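Local coordinates for protein prolyl-tRNA synthetase (Giardia lamblia ATCC 50803, PDB 3IAL) that probably joins L-proline to tRNA(Pro) at the expense of ATP, and is caught here with the prolyl-adenylate intermediate bound, at residues L209-V212 with C213-F217; H242-G245 with Q246-S250. All coordinates share one frame; numbering follows the deposited sequence.

Contact 1: residues L209-V212 with C213-F217; sequences LRRV and CWDRF. With PR8 (5'-O-[(R)-hydroxy{[(2S)-pyrrolidin-2-ylcarbonyl]oxy}phosphoryl]adenosine), chain H.
Val212 packs its CB against one face of the six-membered ring of Trp214, only two residues further on, in a CH-pi contact. The two residues belong to a tight beta turn, Val212 to Asp215, whose backbone angles fit type I; it forms where strand 207-211 leaves the antiparallel sheet of the class II synthetase core and the chain heads toward the prolyl-adenylate pocket. Val212 CB sits 3.6 Å from the centroid of the ring and only 13° off its normal, with CG1 near CZ2 and CG2 near CE2 and NE1, so that the branched end spreads across the indole. The ring folds back on the valine because Trp214 CG stands between its own backbone N and carbonyl carbon (chi1 60°), and NE1, bonded to Asp475, fixes its rotation. The same turn is closed by Asp215 N, which donates to Val212 O at 3.0 Å. Arg211 runs alongside Asp215, its CG 3.4 Å from Asp215 O, but its guanidinium is taken by the Asp227 carboxylate, the Gln237 side chain and the backbone carbonyl of Arg487; the Asp215 carboxylate adds charge nearby without receiving an N-H from it. Further along, Phe217 enters the pocket and lays a ring face against the prolyl CA of the adenylate. Arg216 NE reaches back 2.8 Å to Cys213 O, nearly straight at 165°, in the carbonyl plane and on a lone pair.

Contact 2: residues H242-G245 with Q246-S250; sequences HNLG and QRFSS. With PR8 (5'-O-[(R)-hydroxy{[(2S)-pyrrolidin-2-ylcarbonyl]oxy}phosphoryl]adenosine), chain H.
Leu244 and Gly245 lie in the end region of strand 235-245, and Gln246 leads the chain into helix 247-251, where Phe248 lies in the first turn. The change of direction is a type II' beta turn from Leu244 to Arg247, with Gly245 at its second position. There phi is positive, 63°, a conformation that glycine adopts readily. Two polar contacts hold the glycine. Its N donates to Asn243 OD1 at 3.1 Å, an Asx turn in which the donor is tilted 15° from the side-chain carbonyl plane, while Asn243 ND2 is held by Tyr222. Gly245 O receives a hydrogen bond from a water whose oxygen is 2.7 Å away. The same water accepts a weak one from Ser249 N and so bridges the turn to the first turn of the helix.

Leu244 meets Phe248 across the turn: Leu244 CD1 comes to 3.9 Å from Phe248 CD2, and the two side chains cross obliquely. Tyr128 touches both, meeting the phenylalanine edge-to-face, so the pair is packed against helix 124-134. Gln246 lays CB and CG along the Gly245 peptide, while its extended chain carries NE2 to His265 O.

At the other end of the segment His242 turns a ring edge to the ligand. Its NE2 donates to O10 of the prolyl-adenylate at 2.8 Å, though bent at 134°, and weakly to O2P, which lies in the ring plane; Ser223 bonds ND1 and steadies the imidazole. A strand-turn-helix connection thus extends directly from the aminoacyl-adenylate site of a class II synthetase core.

Followed from the N terminus, strand 207-211 first runs into contact 1, where the chain turns on itself and heads for the adenylate; strand 222-229 and then strand 235-245 come next, antiparallel neighbours, and the latter leads into contact 2 before helix 247-251. Each contact closes a short local turn, and the two follow in series without nesting or crossing. Contact 1 ties strand 207-211 to strand 485-489 of the C-terminal part, while contact 2 packs on helix 124-134 and strand 263-274. They meet beside the prolyl-adenylate: Phe217 CB lies 3.3 Å from His242 ND1, and the two rings meet with planes about 30° apart.

Contact 1: residues L209-V212 with C213-F217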
loop_
_atom_site.group_PDB
_atom_site.type_symbol
_atom_site.label_atom_id
_atom_site.label_comp_id
_atom_site.label_asym_id
_atom_site.label_seq_id
_atom_site.Cartn_x
_atom_site.Cartn_y
_atom_site.Cartn_z
ATOM N N LEU B 209 -12.471 15.122 21.020
ATOM C CA LEU B 209 -13.577 14.922 21.951
ATOM C C LEU B 209 -13.707 13.488 22.416
ATOM O O LEU B 209 -13.388 12.555 21.685
ATOM C CB LEU B 209 -14.900 15.306 21.294
ATOM C CG LEU B 209 -15.066 16.738 20.805
ATOM C CD1 LEU B 209 -16.320 16.833 19.951
ATOM C CD2 LEU B 209 -15.102 17.722 21.976
ATOM N N ARG B 210 -14.205 13.327 23.635
ATOM C CA ARG B 210 -14.812 12.088 24.057
ATOM C C ARG B 210 -16.239 12.091 23.485
ATOM O O ARG B 210 -17.081 12.895 23.895
ATOM C CB ARG B 210 -14.839 11.991 25.586
ATOM C CG ARG B 210 -15.505 10.721 26.141
ATOM C CD ARG B 210 -14.646 9.489 25.941
ATOM N NE ARG B 210 -13.444 9.498 26.778
ATOM C CZ ARG B 210 -13.398 9.140 28.066
ATOM N NH1 ARG B 210 -14.487 8.732 28.710
ATOM N NH2 ARG B 210 -12.243 9.195 28.722
ATOM N N ARG B 211 -16.501 11.201 22.528
ATOM C CA ARG B 211 -17.826 11.107 21.914
ATOM C C ARG B 211 -18.872 10.807 22.985
ATOM O O ARG B 211 -18.622 10.024 23.901
ATOM C CB ARG B 211 -17.831 10.036 20.813
ATOM C CG ARG B 211 -19.175 9.784 20.127
ATOM C CD ARG B 211 -19.587 10.936 19.232
ATOM N NE ARG B 211 -18.813 11.036 17.993
ATOM C CZ ARG B 211 -18.405 12.183 17.431
ATOM N NH1 ARG B 211 -18.632 13.360 18.014
ATOM N NH2 ARG B 211 -17.732 12.163 16.281
ATOM N N VAL B 212 -20.030 11.458 22.890
ATOM C CA VAL B 212 -21.134 11.197 23.824
ATOM C C VAL B 212 -21.409 9.694 23.955
ATOM O O VAL B 212 -21.362 8.952 22.969
ATOM C CB VAL B 212 -22.428 11.920 23.408
ATOM C CG1 VAL B 212 -22.267 13.433 23.577
ATOM C CG2 VAL B 212 -22.833 11.542 21.979
ATOM N N CYS B 213 -21.688 9.255 25.176
ATOM C CA CYS B 213 -21.715 7.829 25.488
ATOM C C CYS B 213 -22.852 7.063 24.795
ATOM O O CYS B 213 -22.716 5.871 24.530
ATOM C CB CYS B 213 -21.736 7.604 27.002
ATOM S SG CYS B 213 -23.171 8.255 27.838
ATOM N N TRP B 214 -23.940 7.748 24.455
ATOM C CA TRP B 214 -25.044 7.119 23.701
ATOM C C TRP B 214 -24.770 6.986 22.190
ATOM O O TRP B 214 -25.613 6.455 21.467
ATOM C CB TRP B 214 -26.364 7.875 23.927
ATOM C CG TRP B 214 -26.325 9.316 23.495
ATOM C CD1 TRP B 214 -26.559 9.804 22.243
ATOM C CD2 TRP B 214 -26.013 10.449 24.316
ATOM N NE1 TRP B 214 -26.421 11.172 22.235
ATOM C CE2 TRP B 214 -26.082 11.592 23.495
ATOM C CE3 TRP B 214 -25.687 10.607 25.667
ATOM C CZ2 TRP B 214 -25.833 12.884 23.982
ATOM C CZ3 TRP B 214 -25.436 11.890 26.151
ATOM C CH2 TRP B 214 -25.510 13.011 25.309
ATOM N N ASP B 215 -23.616 7.465 21.718
ATOM C CA ASP B 215 -23.212 7.319 20.310
ATOM C C ASP B 215 -21.766 6.797 20.166
ATOM O O ASP B 215 -21.052 7.145 19.217
ATOM C CB ASP B 215 -23.378 8.665 19.578
ATOM C CG ASP B 215 -23.450 8.519 18.061
ATOM O OD1 ASP B 215 -23.924 7.476 17.565
ATOM O OD2 ASP B 215 -23.030 9.467 17.361
ATOM N N ARG B 216 -21.348 5.966 21.118
ATOM C CA ARG B 216 -20.074 5.252 21.066
ATOM C C ARG B 216 -19.997 4.313 19.862
ATOM O O ARG B 216 -21.023 3.842 19.362
ATOM C CB ARG B 216 -19.923 4.361 22.301
ATOM C CG ARG B 216 -19.551 5.058 23.572
ATOM C CD ARG B 216 -19.630 4.075 24.725
ATOM N NE ARG B 216 -21.016 3.772 25.080
ATOM C CZ ARG B 216 -21.421 2.700 25.758
ATOM N NH1 ARG B 216 -20.560 1.776 26.167
ATOM N NH2 ARG B 216 -22.711 2.547 26.020
ATOM N N PHE B 217 -18.772 4.009 19.442
ATOM C CA PHE B 217 -18.529 2.931 18.484
ATOM C C PHE B 217 -19.201 1.654 19.012
ATOM O O PHE B 217 -19.086 1.346 20.202
ATOM C CB PHE B 217 -17.027 2.708 18.288
ATOM C CG PHE B 217 -16.686 1.639 17.278
ATOM C CD1 PHE B 217 -16.784 1.894 15.917
ATOM C CD2 PHE B 217 -16.253 0.386 17.687
ATOM C CE1 PHE B 217 -16.473 0.921 14.989
ATOM C CE2 PHE B 217 -15.933 -0.603 16.752
ATOM C CZ PHE B 217 -16.042 -0.333 15.408
HETATM C C PR8 H . -13.797 2.355 13.652
HETATM N N PR8 H . -12.911 0.107 13.676
HETATM O O PR8 H . -14.409 1.969 12.654
HETATM P P PR8 H . -14.765 4.622 13.335
HETATM N N1 PR8 H . -16.793 7.272 4.211
HETATM C C2 PR8 H . -15.556 7.694 4.450
HETATM N N3 PR8 H . -14.980 7.562 5.647
HETATM C C4 PR8 H . -15.628 6.999 6.665
HETATM C C5 PR8 H . -16.929 6.554 6.456
HETATM C C6 PR8 H . -17.508 6.697 5.197
HETATM N N6 PR8 H . -18.751 6.267 4.977
HETATM N N7 PR8 H . -17.362 6.037 7.599
HETATM C C8 PR8 H . -16.381 6.150 8.497
HETATM N N9 PR8 H . -15.318 6.745 7.937
HETATM C CA PR8 H . -12.842 1.404 14.372
HETATM C CB PR8 H . -11.421 1.917 14.213
HETATM C CD PR8 H . -11.542 -0.313 13.399
HETATM C CG PR8 H . -10.813 1.010 13.134
HETATM C "C1'" PR8 H . -14.033 7.042 8.648
HETATM O O10 PR8 H . -13.902 3.586 14.222
HETATM O O1P PR8 H . -16.222 4.333 13.344
HETATM C "C2'" PR8 H . -14.194 8.132 9.735
HETATM O "O2'" PR8 H . -13.057 9.009 9.722
HETATM O O2P PR8 H . -14.472 6.064 13.980
HETATM C "C3'" PR8 H . -14.136 7.336 11.018
HETATM O "O3'" PR8 H . -13.704 8.166 12.099
HETATM C "C4'" PR8 H . -13.030 6.380 10.610
HETATM O "O4'" PR8 H . -13.553 5.861 9.367
HETATM C "C5'" PR8 H . -12.874 5.317 11.675
HETATM O "O5'" PR8 H . -14.099 4.638 11.871
#

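Contact 2: residues H242-G245 with Q246-S250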
loop_
_atom_site.group_PDB
_atom_site.type_symbol
_atom_site.label_atom_id
_atom_site.label_comp_id
_atom_site.label_asym_id
_atom_site.label_seq_id
_atom_site.Cartn_x
_atom_site.Cartn_y
_atom_site.Cartn_z
ATOM N N HIS B 242 -10.708 4.195 19.889
ATOM C CA HIS B 242 -11.620 3.505 20.810
ATOM C C HIS B 242 -10.954 2.584 21.822
ATOM O O HIS B 242 -10.017 1.856 21.503
ATOM C CB HIS B 242 -12.626 2.699 19.995
ATOM C CG HIS B 242 -13.195 3.461 18.842
ATOM N ND1 HIS B 242 -14.234 4.352 18.985
ATOM C CD2 HIS B 242 -12.845 3.500 17.536
ATOM C CE1 HIS B 242 -14.507 4.897 17.816
ATOM N NE2 HIS B 242 -13.680 4.398 16.918
ATOM N N ASN B 243 -11.470 2.621 23.047
ATOM C CA ASN B 243 -11.112 1.669 24.088
ATOM C C ASN B 243 -12.264 0.675 24.161
ATOM O O ASN B 243 -13.365 1.025 24.572
ATOM C CB ASN B 243 -10.906 2.384 25.431
ATOM C CG ASN B 243 -10.266 1.481 26.491
ATOM O OD1 ASN B 243 -10.468 0.268 26.496
ATOM N ND2 ASN B 243 -9.494 2.079 27.392
ATOM N N LEU B 244 -12.010 -0.552 23.717
ATOM C CA LEU B 244 -13.047 -1.576 23.624
ATOM C C LEU B 244 -13.197 -2.384 24.918
ATOM O O LEU B 244 -14.080 -3.244 25.023
ATOM C CB LEU B 244 -12.742 -2.506 22.450
ATOM C CG LEU B 244 -12.627 -1.810 21.092
ATOM C CD1 LEU B 244 -12.396 -2.850 20.001
ATOM C CD2 LEU B 244 -13.883 -0.986 20.793
ATOM N N GLY B 245 -12.346 -2.095 25.901
ATOM C CA GLY B 245 -12.369 -2.790 27.176
ATOM C C GLY B 245 -12.053 -4.263 27.016
ATOM O O GLY B 245 -11.173 -4.644 26.235
ATOM N N GLN B 246 -12.785 -5.090 27.754
ATOM C CA GLN B 246 -12.618 -6.539 27.713
ATOM C C GLN B 246 -13.792 -7.247 27.034
ATOM O O GLN B 246 -13.797 -8.474 26.936
ATOM C CB GLN B 246 -12.433 -7.067 29.135
ATOM C CG GLN B 246 -11.090 -6.716 29.732
ATOM C CD GLN B 246 -11.046 -6.916 31.237
ATOM O OE1 GLN B 246 -11.867 -6.363 31.971
ATOM N NE2 GLN B 246 -10.068 -7.694 31.708
ATOM N N ARG B 247 -14.761 -6.478 26.540
ATOM C CA ARG B 247 -15.999 -7.027 25.971
ATOM C C ARG B 247 -15.764 -7.997 24.821
ATOM O O ARG B 247 -16.305 -9.108 24.817
ATOM C CB ARG B 247 -16.930 -5.895 25.503
ATOM C CG ARG B 247 -17.702 -5.220 26.631
ATOM C CD ARG B 247 -18.211 -3.820 26.246
ATOM N NE ARG B 247 -19.191 -3.836 25.155
ATOM C CZ ARG B 247 -20.467 -4.209 25.272
ATOM N NH1 ARG B 247 -21.258 -4.172 24.205
ATOM N NH2 ARG B 247 -20.964 -4.630 26.436
ATOM N N PHE B 248 -14.967 -7.571 23.846
ATOM C CA PHE B 248 -14.637 -8.405 22.689
ATOM C C PHE B 248 -13.773 -9.612 23.075
ATOM O O PHE B 248 -13.896 -10.684 22.475
ATOM C CB PHE B 248 -13.927 -7.582 21.606
ATOM C CG PHE B 248 -14.855 -6.783 20.724
ATOM C CD1 PHE B 248 -15.412 -7.352 19.590
ATOM C CD2 PHE B 248 -15.148 -5.466 21.010
ATOM C CE1 PHE B 248 -16.250 -6.628 18.764
ATOM C CE2 PHE B 248 -15.979 -4.733 20.196
ATOM C CZ PHE B 248 -16.525 -5.308 19.064
ATOM N N SER B 249 -12.906 -9.442 24.073
ATOM C CA SER B 249 -12.054 -10.530 24.546
ATOM C C SER B 249 -12.873 -11.665 25.148
ATOM O O SER B 249 -12.535 -12.845 24.993
ATOM C CB SER B 249 -11.057 -10.021 25.591
ATOM O OG SER B 249 -10.233 -9.002 25.064
ATOM N N SER B 250 -13.938 -11.308 25.856
ATOM C CA SER B 250 -14.866 -12.311 26.387
ATOM C C SER B 250 -15.651 -12.968 25.258
ATOM O O SER B 250 -15.796 -14.180 25.221
ATOM C CB SER B 250 -15.840 -11.679 27.378
ATOM O OG SER B 250 -16.691 -12.672 27.924
HETATM C C PR8 H . -13.797 2.355 13.652
HETATM N N PR8 H . -12.911 0.107 13.676
HETATM O O PR8 H . -14.409 1.969 12.654
HETATM P P PR8 H . -14.765 4.622 13.335
HETATM N N1 PR8 H . -16.793 7.272 4.211
HETATM C C2 PR8 H . -15.556 7.694 4.450
HETATM N N3 PR8 H . -14.980 7.562 5.647
HETATM C C4 PR8 H . -15.628 6.999 6.665
HETATM C C5 PR8 H . -16.929 6.554 6.456
HETATM C C6 PR8 H . -17.508 6.697 5.197
HETATM N N6 PR8 H . -18.751 6.267 4.977
HETATM N N7 PR8 H . -17.362 6.037 7.599
HETATM C C8 PR8 H . -16.381 6.150 8.497
HETATM N N9 PR8 H . -15.318 6.745 7.937
HETATM C CA PR8 H . -12.842 1.404 14.372
HETATM C CB PR8 H . -11.421 1.917 14.213
HETATM C CD PR8 H . -11.542 -0.313 13.399
HETATM C CG PR8 H . -10.813 1.010 13.134
HETATM C "C1'" PR8 H . -14.033 7.042 8.648
HETATM O O10 PR8 H . -13.902 3.586 14.222
HETATM O O1P PR8 H . -16.222 4.333 13.344
HETATM C "C2'" PR8 H . -14.194 8.132 9.735
HETATM O "O2'" PR8 H . -13.057 9.009 9.722
HETATM O O2P PR8 H . -14.472 6.064 13.980
HETATM C "C3'" PR8 H . -14.136 7.336 11.018
HETATM O "O3'" PR8 H . -13.704 8.166 12.099
HETATM C "C4'" PR8 H . -13.030 6.380 10.610
HETATM O "O4'" PR8 H . -13.553 5.861 9.367
HETATM C "C5'" PR8 H . -12.874 5.317 11.675
HETATM O "O5'" PR8 H . -14.099 4.638 11.871
HETATM O O HOH W 1 -12.288 -6.102 24.293
#